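Long-range contact in nucleoprotein (Human coronavirus NL63, PDB 5N4K), which probably packages the viral RNA genome into a helical ribonucleocapsid, with the chain here being its N-terminal RNA-binding domain: residues M33-S38 with I139-E144. Numbering follows the deposited sequence. Where two conformers were deposited one is given.
Sequences MPLLVS and IALPPE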
ATOM      1  N   MET A  33       3.687  15.450   3.599  1.00 12.96           N
ATOM      2  CA  MET A  33       4.553  15.112   2.514  0.70 13.78           C
ATOM      3  C   MET A  33       5.395  13.893   2.834  1.00 12.81           C
ATOM      4  O   MET A  33       5.748  13.675   4.001  1.00 13.01           O
ATOM      5  CB  MET A  33       5.479  16.323   2.161  0.70 14.99           C
ATOM      6  CG  MET A  33       4.700  17.469   1.454  0.70 16.99           C
ATOM      7  SD  MET A  33       3.974  17.049  -0.115  0.70 22.35           S
ATOM      8  CE  MET A  33       5.440  16.943  -1.168  0.70 23.06           C
ATOM      9  N   PRO A  34       5.785  13.122   1.827  1.00 12.67           N
ATOM     10  CA  PRO A  34       6.691  11.980   2.059  1.00 12.96           C
ATOM     11  C   PRO A  34       8.105  12.411   2.335  1.00 15.14           C
ATOM     12  O   PRO A  34       8.524  13.561   2.060  1.00 15.48           O
ATOM     13  CB  PRO A  34       6.604  11.190   0.776  1.00 13.91           C
ATOM     14  CG  PRO A  34       6.272  12.217  -0.277  1.00 14.42           C
ATOM     15  CD  PRO A  34       5.457  13.240   0.408  1.00 13.69           C
ATOM     16  N   LEU A  35       8.906  11.455   2.823  1.00 12.28           N
ATOM     17  CA  LEU A  35      10.343  11.558   2.824  1.00 13.33           C
ATOM     18  C   LEU A  35      10.847  10.678   1.683  1.00 13.67           C
ATOM     19  O   LEU A  35      10.220   9.665   1.268  1.00 13.22           O
ATOM     20  CB  LEU A  35      10.974  11.087   4.119  1.00 14.06           C
ATOM     21  CG  LEU A  35      10.382  11.742   5.338  1.00 15.72           C
ATOM     22  CD1 LEU A  35      11.039  11.100   6.601  1.00 16.31           C
ATOM     23  CD2 LEU A  35      10.527  13.219   5.298  1.00 16.25           C
ATOM     24  N   LEU A  36      12.073  11.009   1.220  1.00 14.32           N
ATOM     25  CA  LEU A  36      12.781  10.231   0.259  1.00 14.69           C
ATOM     26  C   LEU A  36      13.918   9.467   0.988  1.00 13.10           C
ATOM     27  O   LEU A  36      14.612  10.058   1.802  1.00 14.36           O
ATOM     28  CB  LEU A  36      13.348  11.263  -0.780  1.00 18.25           C
ATOM     29  CG  LEU A  36      13.775  10.626  -2.034  1.00 23.45           C
ATOM     30  CD1 LEU A  36      12.584  10.127  -2.880  1.00 23.59           C
ATOM     31  CD2 LEU A  36      14.588  11.699  -2.797  1.00 25.66           C
ATOM     32  N   VAL A  37      14.113   8.205   0.638  1.00 15.05           N
ATOM     33  CA  VAL A  37      15.175   7.391   1.232  1.00 14.20           C
ATOM     34  C   VAL A  37      16.261   7.204   0.204  1.00 15.22           C
ATOM     35  O   VAL A  37      16.101   6.408  -0.722  1.00 15.90           O
ATOM     36  CB  VAL A  37      14.669   6.042   1.696  1.00 16.45           C
ATOM     37  CG1 VAL A  37      15.736   5.365   2.516  1.00 16.51           C
ATOM     38  CG2 VAL A  37      13.482   6.181   2.615  1.00 17.50           C
ATOM     39  N   SER A  38      17.354   7.981   0.350  1.00 15.09           N
ATOM     40  CA  SER A  38      18.446   7.878  -0.616  0.70 17.73           C
ATOM     41  C   SER A  38      19.487   6.861  -0.081  1.00 19.72           C
ATOM     42  O   SER A  38      19.222   6.079   0.894  1.00 24.36           O
ATOM     43  CB  SER A  38      18.973   9.278  -0.904  0.70 18.63           C
ATOM     44  OG  SER A  38      17.909  10.072  -1.496  0.70 22.73           O
ATOM     45  N   ILE A 139      13.985  15.628  16.240  1.00 16.26           N
ATOM     46  CA  ILE A 139      15.267  15.048  16.035  1.00 16.94           C
ATOM     47  C   ILE A 139      15.779  15.427  14.643  1.00 16.08           C
ATOM     48  O   ILE A 139      14.981  15.737  13.775  1.00 16.96           O
ATOM     49  CB  ILE A 139      15.315  13.514  16.208  1.00 16.71           C
ATOM     50  CG1 ILE A 139      14.308  12.836  15.298  1.00 17.88           C
ATOM     51  CG2 ILE A 139      14.932  13.093  17.604  1.00 20.47           C
ATOM     52  CD1 ILE A 139      14.543  11.313  15.178  1.00 20.83           C
ATOM     53  N   ALA A 140      17.073  15.366  14.432  1.00 18.46           N
ATOM     54  CA  ALA A 140      17.698  15.537  13.126  1.00 18.18           C
ATOM     55  C   ALA A 140      17.262  14.387  12.232  1.00 18.79           C
ATOM     56  O   ALA A 140      17.134  13.282  12.696  1.00 19.77           O
ATOM     57  CB  ALA A 140      19.215  15.571  13.226  1.00 22.74           C
ATOM     58  N   LEU A 141      17.065  14.652  10.959  1.00 18.83           N
ATOM     59  CA  LEU A 141      16.966  13.569   9.981  1.00 16.67           C
ATOM     60  C   LEU A 141      18.260  12.952   9.756  1.00 16.75           C
ATOM     61  O   LEU A 141      19.281  13.670   9.547  1.00 20.11           O
ATOM     62  CB  LEU A 141      16.475  14.060   8.640  1.00 19.38           C
ATOM     63  CG  LEU A 141      15.003  14.350   8.543  1.00 20.44           C
ATOM     64  CD1 LEU A 141      14.563  14.915   7.211  1.00 22.77           C
ATOM     65  CD2 LEU A 141      14.082  13.200   8.858  1.00 22.32           C
ATOM     66  N   PRO A 142      18.373  11.640   9.755  1.00 15.93           N
ATOM     67  CA  PRO A 142      19.565  10.983   9.275  1.00 16.45           C
ATOM     68  C   PRO A 142      19.931  11.348   7.853  1.00 15.97           C
ATOM     69  O   PRO A 142      19.071  11.755   7.091  1.00 16.68           O
ATOM     70  CB  PRO A 142      19.201   9.472   9.412  1.00 19.55           C
ATOM     71  CG  PRO A 142      18.067   9.438  10.430  1.00 24.02           C
ATOM     72  CD  PRO A 142      17.294  10.652  10.107  1.00 19.04           C
ATOM     73  N   PRO A 143      21.223  11.113   7.491  1.00 16.52           N
ATOM     74  CA  PRO A 143      21.688  11.568   6.170  1.00 20.38           C
ATOM     75  C   PRO A 143      20.922  10.968   5.006  1.00 19.12           C
ATOM     76  O   PRO A 143      20.792  11.581   3.943  1.00 18.43           O
ATOM     77  CB  PRO A 143      23.139  11.113   6.172  1.00 20.32           C
ATOM     78  CG  PRO A 143      23.532  11.046   7.530  1.00 22.76           C
ATOM     79  CD  PRO A 143      22.328  10.569   8.317  1.00 18.96           C
ATOM     80  N   GLU A 144      20.363   9.776   5.190  1.00 15.40           N
ATOM     81  CA  GLU A 144      19.651   9.070   4.090  1.00 14.79           C
ATOM     82  C   GLU A 144      18.213   9.505   3.880  1.00 14.91           C
ATOM     83  O   GLU A 144      17.618   9.046   2.921  1.00 14.67           O
ATOM     84  CB  GLU A 144      19.655   7.588   4.414  1.00 16.95           C
ATOM     85  CG  GLU A 144      21.011   6.929   4.592  1.00 17.49           C
ATOM     86  CD  GLU A 144      21.606   7.041   5.999  1.00 18.66           C
ATOM     87  OE1 GLU A 144      21.049   7.720   6.944  1.00 19.39           O
ATOM     88  OE2 GLU A 144      22.738   6.453   6.079  1.00 24.55           O
TER
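Ser-38 and Glu-144 meet through their backbones. Ser-38 N donates to Glu-144 O at 2.8 Å, with an N-H...O angle of 153°. The donor lies in the carbonyl plane. A weaker CA-H donor, Val-37 CA of the residue before, approaches the same oxygen at 3.4 Å. Leu-36 O also comes within 3.4 Å of Glu-144 O. Both are acceptors, and no bond forms between them.

The Glu-144 side chain starts beside this bond and then leaves it. CB lies 3.9 Å from Ser-38 O. CG is anti to the carbonyl carbon (chi1 -58°), and it is still 4.2 Å from Ser-38 O. Chi2 (85°) then bends the chain where it places CD. The carboxylate leads away from residues 33-38. Its OE2 forms a salt bridge with Lys-41 NZ, just beyond the end of that segment.

A second, apolar touch lies further back along both segments. In both Leu-35 and Leu-141 the bond from CA to CB heads toward the other segment, and Leu-35 CD1 meets Leu-141 CD2 at 4.3 Å. Leu-35 is buried and also packs on Trp-66, Val-86 and Val-147.

The Ser-38 to Glu-144 bond continues the antiparallel pairing of strands 35-37 and 145-147. Pro-34 pairs with Val-148, Leu-36 with Ser-146, and Ser-38 with Glu-144, each step two residues along. Strand 145-147 is the outermost of the sheet within this chain on that side. Before Glu-144 the loop takes another course: 141-144 runs roughly the same way as 35-38.

The polar hold between the segments is main chain to main chain. It therefore depends on backbone position rather than on the Glu-144 carboxylate, whose charge is paired outside the contact.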